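Local coordinates for ATP phosphoribosyltransferase (Thermotoga maritima, PDB 1O63), which catalyses the condensation of ATP with 5-phosphoribose 1-diphosphate to N'-(5'-phosphoribosyl)-ATP, the first step of histidine biosynthesis, at the interface of chains A and B. Sequence-based numbering; all coordinates share one arbitrary frame. Chains: chain A/B, ATP phosphoribosyltransferase.

Contact 1: the interface of chains A and B. Residues chain A 52-53; chain B 128, 130, 136-137, 140, 142.
Helix 50-55 of chain A, through A:Thr52 and A:Tyr53, meets strand 125-129, the loop that follows it, and helix 136-140 with the turn beyond it in chain B. The protein is a short-form HisG, of the family with a fold like that of the periplasmic binding proteins, and this patch is one part of a two-fold symmetric contact between its copies. A:Tyr53 has the largest share, 66 Å² buried. Its ring presents one face to B:Leu142, whose CD2 methyl stands 3.8 Å from the ring centroid, displaced toward the rim, in a CH-pi contact; the closest pair is A:Tyr53 CE1 and B:Leu142 CD2 at 3.5 Å. The leucine delivers that methyl because CG lies opposite the backbone N (chi1 -179°), and its side chain meets the tyrosine at about a right angle. B:Leu130 CD2 comes to the same CE1 atom at 3.8 Å. On the other side of the ring's outline, CE2 meets the B:Ala140 CB methyl at 3.9 Å, where a small side chain probably allows the helix to come close. The phenol oxygen OH reaches the B:Leu136 side chain, 3.6 Å from CD2. A tyrosine suits the place because it offers a broad apolar ring to several aliphatic branches while carrying its hydroxyl toward helix 136-140. Beside it A:Thr52 turns its methyl CG2, not its hydroxyl, toward chain B. That methyl lies 3.8 Å from B:Ile128 CG2 and 4.0 Å from B:Leu130 CD2.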
# COMPACT_ATOMS: atom_id res chain seq x y z
N THR A 52 0.30 -4.79 13.55
CA THR A 52 -0.34 -6.09 13.34
C THR A 52 0.50 -7.22 13.89
O THR A 52 -0.00 -8.13 14.58
CB THR A 52 -0.55 -6.30 11.82
OG1 THR A 52 -1.38 -5.22 11.32
CG2 THR A 52 -1.20 -7.63 11.52
N TYR A 53 1.81 -7.22 13.64
CA TYR A 53 2.68 -8.25 14.19
C TYR A 53 2.69 -8.24 15.71
O TYR A 53 2.79 -9.31 16.36
CB TYR A 53 4.14 -8.09 13.68
CG TYR A 53 4.30 -8.81 12.34
CD1 TYR A 53 3.60 -8.38 11.21
CD2 TYR A 53 5.09 -9.93 12.24
CE1 TYR A 53 3.73 -9.06 10.01
CE2 TYR A 53 5.22 -10.62 11.06
CZ TYR A 53 4.52 -10.18 9.95
OH TYR A 53 4.67 -10.90 8.78
N ILE B 128 -5.86 -12.02 8.12
CA ILE B 128 -4.95 -10.98 8.65
C ILE B 128 -4.39 -10.17 7.49
O ILE B 128 -3.50 -10.61 6.77
CB ILE B 128 -3.79 -11.67 9.41
CG1 ILE B 128 -4.37 -12.45 10.60
CG2 ILE B 128 -2.76 -10.65 9.93
CD1 ILE B 128 -3.50 -13.60 11.06
N LEU B 130 -2.27 -7.70 5.29
CA LEU B 130 -0.94 -7.10 5.40
C LEU B 130 -0.76 -6.20 4.16
O LEU B 130 -1.60 -6.30 3.25
CB LEU B 130 0.19 -8.13 5.46
CG LEU B 130 0.16 -9.08 6.69
CD1 LEU B 130 1.08 -10.28 6.46
CD2 LEU B 130 0.58 -8.34 7.96
N LEU B 136 6.30 -13.75 4.82
CA LEU B 136 6.84 -13.78 6.18
C LEU B 136 5.82 -14.22 7.22
O LEU B 136 6.23 -14.76 8.27
CB LEU B 136 7.41 -12.41 6.57
CG LEU B 136 7.93 -12.30 8.02
CD1 LEU B 136 9.18 -13.16 8.18
CD2 LEU B 136 8.21 -10.85 8.36
N ALA B 137 4.51 -14.09 6.97
CA ALA B 137 3.52 -14.45 7.97
C ALA B 137 3.60 -15.86 8.50
O ALA B 137 3.67 -16.04 9.75
CB ALA B 137 2.10 -14.09 7.55
N ALA B 140 6.87 -16.43 10.64
CA ALA B 140 6.79 -15.77 11.93
C ALA B 140 5.72 -16.33 12.84
O ALA B 140 5.57 -15.90 13.99
CB ALA B 140 6.58 -14.27 11.70
N LEU B 142 2.53 -15.86 12.29
CA LEU B 142 1.39 -14.98 12.22
C LEU B 142 0.20 -15.69 11.58
O LEU B 142 -0.96 -15.44 11.94
CB LEU B 142 1.73 -13.69 11.46
CG LEU B 142 0.64 -12.64 11.31
CD1 LEU B 142 0.07 -12.17 12.65
CD2 LEU B 142 1.15 -11.43 10.51

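Contact 2: the interface of chains A and B. Residues chain A 133, 135-136, 159; chain B 33, 44-45.
B:Ile33, a loop residue with 100 Å² of its surface hidden, docks on A:Leu136 at the start of helix 136-140, flanked by A:Ser133, A:Glu135 and A:Asn159, in an aliphatic patch of the interface between the two copies of HisG. Its longer branch runs extended to CD1, which lies 3.8 Å from A:Leu136 CB and 3.7 Å from A:Asn159 OD1, the amide oxygen. The shorter one, CG2, faces A:Ser133 OG at 4.0 Å. Chi1 of 62° sets CG1 between the backbone N and the carbonyl carbon, and CG2 opposite the carbonyl carbon, beside the N. A beta-branched residue suits the place because it fills two directions at once. A:Leu136 slides past the isoleucine in the opposite direction, and its CD2 also comes 3.5 Å from the backbone oxygen O of B:Ile33. The same methyl reaches B:Val45 CG1 at 3.5 Å, somewhat tighter than ordinary carbon packing, the two side chains meeting at about a right angle. With an alanine in place of A:Leu136, B:Val45 would probably lose its methyl partner and a gap open beside B:Ile33. A:Glu135 offers its aliphatic CG, placed by chi1 of 73°, 4.1 Å from B:Ile33 CD1; the bend at chi2 turns the carboxylate back. In the fold, B:Ile33 occupies the loop before strand 34-37 and B:Val45 ends strand 40-45, while chain A contributes the loop leading into helix 136-140, its first residue, and A:Asn159 just beyond helix 154-158.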
# COMPACT_ATOMS: atom_id res chain seq x y z
N SER A 133 1.10 8.52 -5.01
CA SER A 133 1.02 9.61 -5.98
C SER A 133 -0.21 10.47 -5.74
O SER A 133 -0.88 10.96 -6.65
CB SER A 133 1.02 9.05 -7.41
OG SER A 133 2.25 8.40 -7.70
N GLU A 135 -0.40 13.49 -4.92
CA GLU A 135 -0.27 14.82 -5.48
C GLU A 135 -0.89 14.98 -6.86
O GLU A 135 -1.18 16.12 -7.27
CB GLU A 135 1.16 15.31 -5.43
CG GLU A 135 2.10 14.65 -6.42
CD GLU A 135 2.61 13.30 -5.93
OE1 GLU A 135 2.35 12.92 -4.78
OE2 GLU A 135 3.32 12.62 -6.70
N LEU A 136 -1.20 13.92 -7.57
CA LEU A 136 -1.88 13.96 -8.86
C LEU A 136 -3.37 14.27 -8.70
O LEU A 136 -3.98 14.83 -9.62
CB LEU A 136 -1.72 12.61 -9.56
CG LEU A 136 -2.47 12.36 -10.85
CD1 LEU A 136 -2.08 13.39 -11.90
CD2 LEU A 136 -2.20 10.94 -11.37
N ASN A 159 4.54 20.49 -8.02
CA ASN A 159 3.22 20.18 -8.55
C ASN A 159 2.26 21.34 -8.32
O ASN A 159 1.04 21.15 -8.37
CB ASN A 159 2.68 18.89 -7.92
CG ASN A 159 3.44 17.69 -8.47
OD1 ASN A 159 3.10 17.22 -9.55
ND2 ASN A 159 4.45 17.24 -7.74
N ILE B 33 3.71 11.38 -13.37
CA ILE B 33 2.33 11.08 -13.04
C ILE B 33 1.31 11.53 -14.07
O ILE B 33 0.13 11.22 -13.91
CB ILE B 33 1.94 11.71 -11.67
CG1 ILE B 33 2.05 13.23 -11.74
CG2 ILE B 33 2.78 11.12 -10.56
CD1 ILE B 33 1.74 13.92 -10.41
N MSE B 44 -0.91 8.56 -14.56
CA MSE B 44 -0.07 7.43 -14.19
C MSE B 44 -0.25 7.20 -12.68
O MSE B 44 0.25 7.97 -11.86
CB MSE B 44 1.40 7.73 -14.49
CG MSE B 44 1.65 8.44 -15.80
SE MSE B 44 1.01 7.44 -17.32
CE MSE B 44 2.47 6.22 -17.53
N VAL B 45 -1.09 6.23 -12.33
CA VAL B 45 -1.44 6.04 -10.93
C VAL B 45 -1.08 4.64 -10.45
O VAL B 45 -0.76 3.78 -11.27
CB VAL B 45 -2.97 6.24 -10.77
CG1 VAL B 45 -3.36 7.67 -11.18
CG2 VAL B 45 -3.73 5.23 -11.62

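Contact 3: the interface of chains A and B. Residues chain A 9, 33, 44-45; chain B 133, 135-136.
The carboxylate of B:Glu135 is the flat side-chain group here, and A:Ile33 CG2 lies off its OE2 end, tilted out of the carboxylate plane, 3.6 Å from OE2. The other flat group that matters is the backbone carbonyl of A:Met44, a selenomethionine: the amine of A:Lys9 stands above its plane, 65° out of it, and donates a hydrogen bond from NZ to O at 3.1 Å. The same NZ donates across the interface to the hydroxyl OG of B:Ser133 at 2.9 Å. Because lysine is long and flexible, bent here at chi2, chi3 and chi4, it can curl its amine back to strand 40-45 and still reach the partner chain; the backbone bond is likely to steady the donor that crosses over. A methionine in place of A:Lys9 would probably leave B:Ser133 OG without this donor and the A:Met44 carbonyl without its internal one. The B:Glu135 carboxylate is too far from NZ of A:Lys9 for direct contact, 6.4 Å from OE2. Beside this polar link lies an aliphatic seam. A:Ile33, with 65 Å² buried, slides antiparallel past B:Leu136, their CD1 methyls 3.7 Å apart. The isoleucine chain runs straight on from CG1 (chi2 178°), carrying CD1 to the leucine. Beyond them, A:Val45 CG1 packs rather tightly on B:Leu136 CD2, 3.5 Å away.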
# COMPACT_ATOMS: atom_id res chain seq x y z
N LYS A 9 10.10 -1.45 7.08
CA LYS A 9 10.92 -1.28 5.87
C LYS A 9 10.66 0.13 5.34
O LYS A 9 9.64 0.74 5.67
CB LYS A 9 10.57 -2.31 4.78
CG LYS A 9 10.79 -3.76 5.17
CD LYS A 9 11.48 -4.55 4.07
CE LYS A 9 10.51 -5.38 3.27
NZ LYS A 9 10.24 -6.72 3.86
N ILE A 33 13.37 -10.46 4.49
CA ILE A 33 12.34 -10.40 5.50
C ILE A 33 12.75 -10.80 6.90
O ILE A 33 11.94 -10.61 7.83
CB ILE A 33 11.12 -11.26 5.07
CG1 ILE A 33 11.54 -12.73 5.07
CG2 ILE A 33 10.62 -10.83 3.69
CD1 ILE A 33 10.46 -13.72 4.73
N MSE A 44 11.30 -8.05 9.15
CA MSE A 44 11.35 -6.82 8.32
C MSE A 44 10.05 -6.68 7.57
O MSE A 44 9.72 -7.55 6.76
CB MSE A 44 12.53 -6.91 7.35
CG MSE A 44 13.84 -7.35 8.00
SE MSE A 44 14.48 -6.05 9.27
CE MSE A 44 14.39 -4.46 8.21
N VAL A 45 9.19 -5.74 7.98
CA VAL A 45 7.82 -5.69 7.48
C VAL A 45 7.42 -4.30 7.03
O VAL A 45 8.14 -3.34 7.33
CB VAL A 45 6.82 -6.16 8.57
CG1 VAL A 45 7.19 -7.58 9.06
CG2 VAL A 45 6.81 -5.21 9.77
N SER B 133 5.18 -8.33 1.70
CA SER B 133 6.02 -9.38 2.26
C SER B 133 5.17 -10.40 3.03
O SER B 133 5.51 -10.81 4.14
CB SER B 133 7.08 -8.81 3.19
OG SER B 133 8.10 -8.13 2.49
N GLU B 135 4.76 -13.53 2.52
CA GLU B 135 5.41 -14.81 2.78
C GLU B 135 6.04 -14.88 4.17
O GLU B 135 6.20 -15.98 4.72
CB GLU B 135 6.44 -15.15 1.71
CG GLU B 135 7.73 -14.34 1.75
CD GLU B 135 7.57 -12.97 1.10
OE1 GLU B 135 6.49 -12.63 0.61
OE2 GLU B 135 8.58 -12.24 1.05
N LEU B 136 6.30 -13.75 4.82
CA LEU B 136 6.84 -13.78 6.18
C LEU B 136 5.82 -14.22 7.22
O LEU B 136 6.23 -14.76 8.27
CB LEU B 136 7.41 -12.41 6.57
CG LEU B 136 7.93 -12.30 8.02
CD1 LEU B 136 9.18 -13.16 8.18
CD2 LEU B 136 8.21 -10.85 8.36

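Contact 4: the interface of chains A and B. Residues chain A 128-130, 142; chain B 49, 52-53.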
# COMPACT_ATOMS: atom_id res chain seq x y z
N ILE A 128 -11.30 10.55 -0.38
CA ILE A 128 -10.95 9.59 -1.42
C ILE A 128 -9.62 8.90 -1.16
O ILE A 128 -8.55 9.50 -1.34
CB ILE A 128 -10.89 10.32 -2.79
CG1 ILE A 128 -12.26 11.00 -3.04
CG2 ILE A 128 -10.54 9.33 -3.88
CD1 ILE A 128 -12.31 11.89 -4.25
N PRO A 129 -9.64 7.64 -0.76
CA PRO A 129 -8.46 6.88 -0.45
C PRO A 129 -7.63 6.52 -1.68
O PRO A 129 -8.18 6.04 -2.67
CB PRO A 129 -8.97 5.58 0.17
CG PRO A 129 -10.39 5.80 0.48
CD PRO A 129 -10.88 6.85 -0.49
N LEU A 130 -6.34 6.77 -1.60
CA LEU A 130 -5.41 6.45 -2.70
C LEU A 130 -4.24 5.66 -2.10
O LEU A 130 -3.96 5.82 -0.89
CB LEU A 130 -4.87 7.75 -3.32
CG LEU A 130 -5.85 8.58 -4.14
CD1 LEU A 130 -5.18 9.83 -4.71
CD2 LEU A 130 -6.43 7.73 -5.28
N LEU A 142 -9.63 15.04 -9.32
CA LEU A 142 -10.15 13.96 -8.45
C LEU A 142 -10.47 14.54 -7.07
O LEU A 142 -11.41 14.12 -6.41
CB LEU A 142 -9.10 12.89 -8.34
CG LEU A 142 -9.37 11.52 -7.80
CD1 LEU A 142 -8.58 11.21 -6.55
CD2 LEU A 142 -10.85 11.22 -7.63
N ASP B 49 -5.39 2.24 -7.59
CA ASP B 49 -6.16 3.48 -7.73
C ASP B 49 -6.84 3.60 -9.08
O ASP B 49 -7.62 4.54 -9.28
CB ASP B 49 -5.22 4.68 -7.51
CG ASP B 49 -4.66 4.68 -6.09
OD1 ASP B 49 -5.35 4.14 -5.21
OD2 ASP B 49 -3.52 5.17 -5.88
N THR B 52 -10.59 3.77 -8.81
CA THR B 52 -11.05 4.96 -8.11
C THR B 52 -11.00 6.19 -9.00
O THR B 52 -11.88 7.06 -8.89
CB THR B 52 -10.47 5.20 -6.73
OG1 THR B 52 -9.56 6.29 -6.63
CG2 THR B 52 -9.89 3.96 -6.10
N TYR B 53 -10.09 6.23 -9.97
CA TYR B 53 -10.09 7.35 -10.93
C TYR B 53 -11.26 7.20 -11.91
O TYR B 53 -11.79 8.21 -12.40
CB TYR B 53 -8.76 7.43 -11.66
CG TYR B 53 -7.73 8.30 -10.97
CD1 TYR B 53 -7.10 7.88 -9.81
CD2 TYR B 53 -7.36 9.53 -11.50
CE1 TYR B 53 -6.15 8.67 -9.17
CE2 TYR B 53 -6.44 10.34 -10.86
CZ TYR B 53 -5.83 9.90 -9.69
OH TYR B 53 -4.90 10.69 -9.11
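A:Leu130 turns its CD2 methyl toward B:Asp49, B:Thr52 and B:Tyr53, its side chain meeting the aspartate at about a right angle and the threonine on a slant. That methyl does much of the touching: 3.6 Å from B:Asp49 CG, the carboxylate carbon, 3.7 Å from B:Thr52 OG1, and 4.0 Å from the ring atom CE1 of B:Tyr53. Chi2 (-179°) carries CD1 straight on from CA, and the other branch, CD2, turns aside onto chain B; a leucine suits the place because its branched end gives one methyl that can meet the carboxylate carbon, the threonine and the tyrosine ring together. At its base, A:Leu130 CA lies 3.4 Å from B:Asp49 OD1, so the carboxylate rests against the leucine's backbone as well as its methyl. B:Thr52 turns its hydroxyl oxygen toward the leucine, with chi1 at 110°, well away from a staggered position, which suggests that its placement should be read with some caution. B:Tyr53 presents one face to A:Leu142, whose CG stands 4.3 Å above the plane over the ring centre; this is a broad but loose packing of a branched side chain on an aromatic surface. A:Pro129 faces the threonine with its backbone O, 4.2 Å from B:Thr52 OG1. In the fold, A:Leu130 directly follows strand 125-129 and A:Leu142 lies just after helix 136-140, whereas B:Asp49 closes the 3-10 helix 47-49 and B:Thr52 and B:Tyr53 belong to the adjoining helix 50-55.

The four contacts form two groups related by the two-fold: contact 1 pairs with contact 4, and contact 3 with contact 2, each with the chains exchanged. Contacts 1 and 3 are centred about 9 Å apart and share B:Leu136; contacts 2 and 4 lie about 11 Å apart, whereas contacts 1 and 2 lie about 30 Å apart. Each chain gives mainly helix 50-55 and the 33 and 44-45 segments to one group, and the 128-142 region to the other. Torsions differ between twins, notably between A:Thr52 and B:Thr52 and between B:Leu142 and A:Leu142. Such reciprocal docking fits a HisG dimer, possibly part of the HisG-HisZ complex.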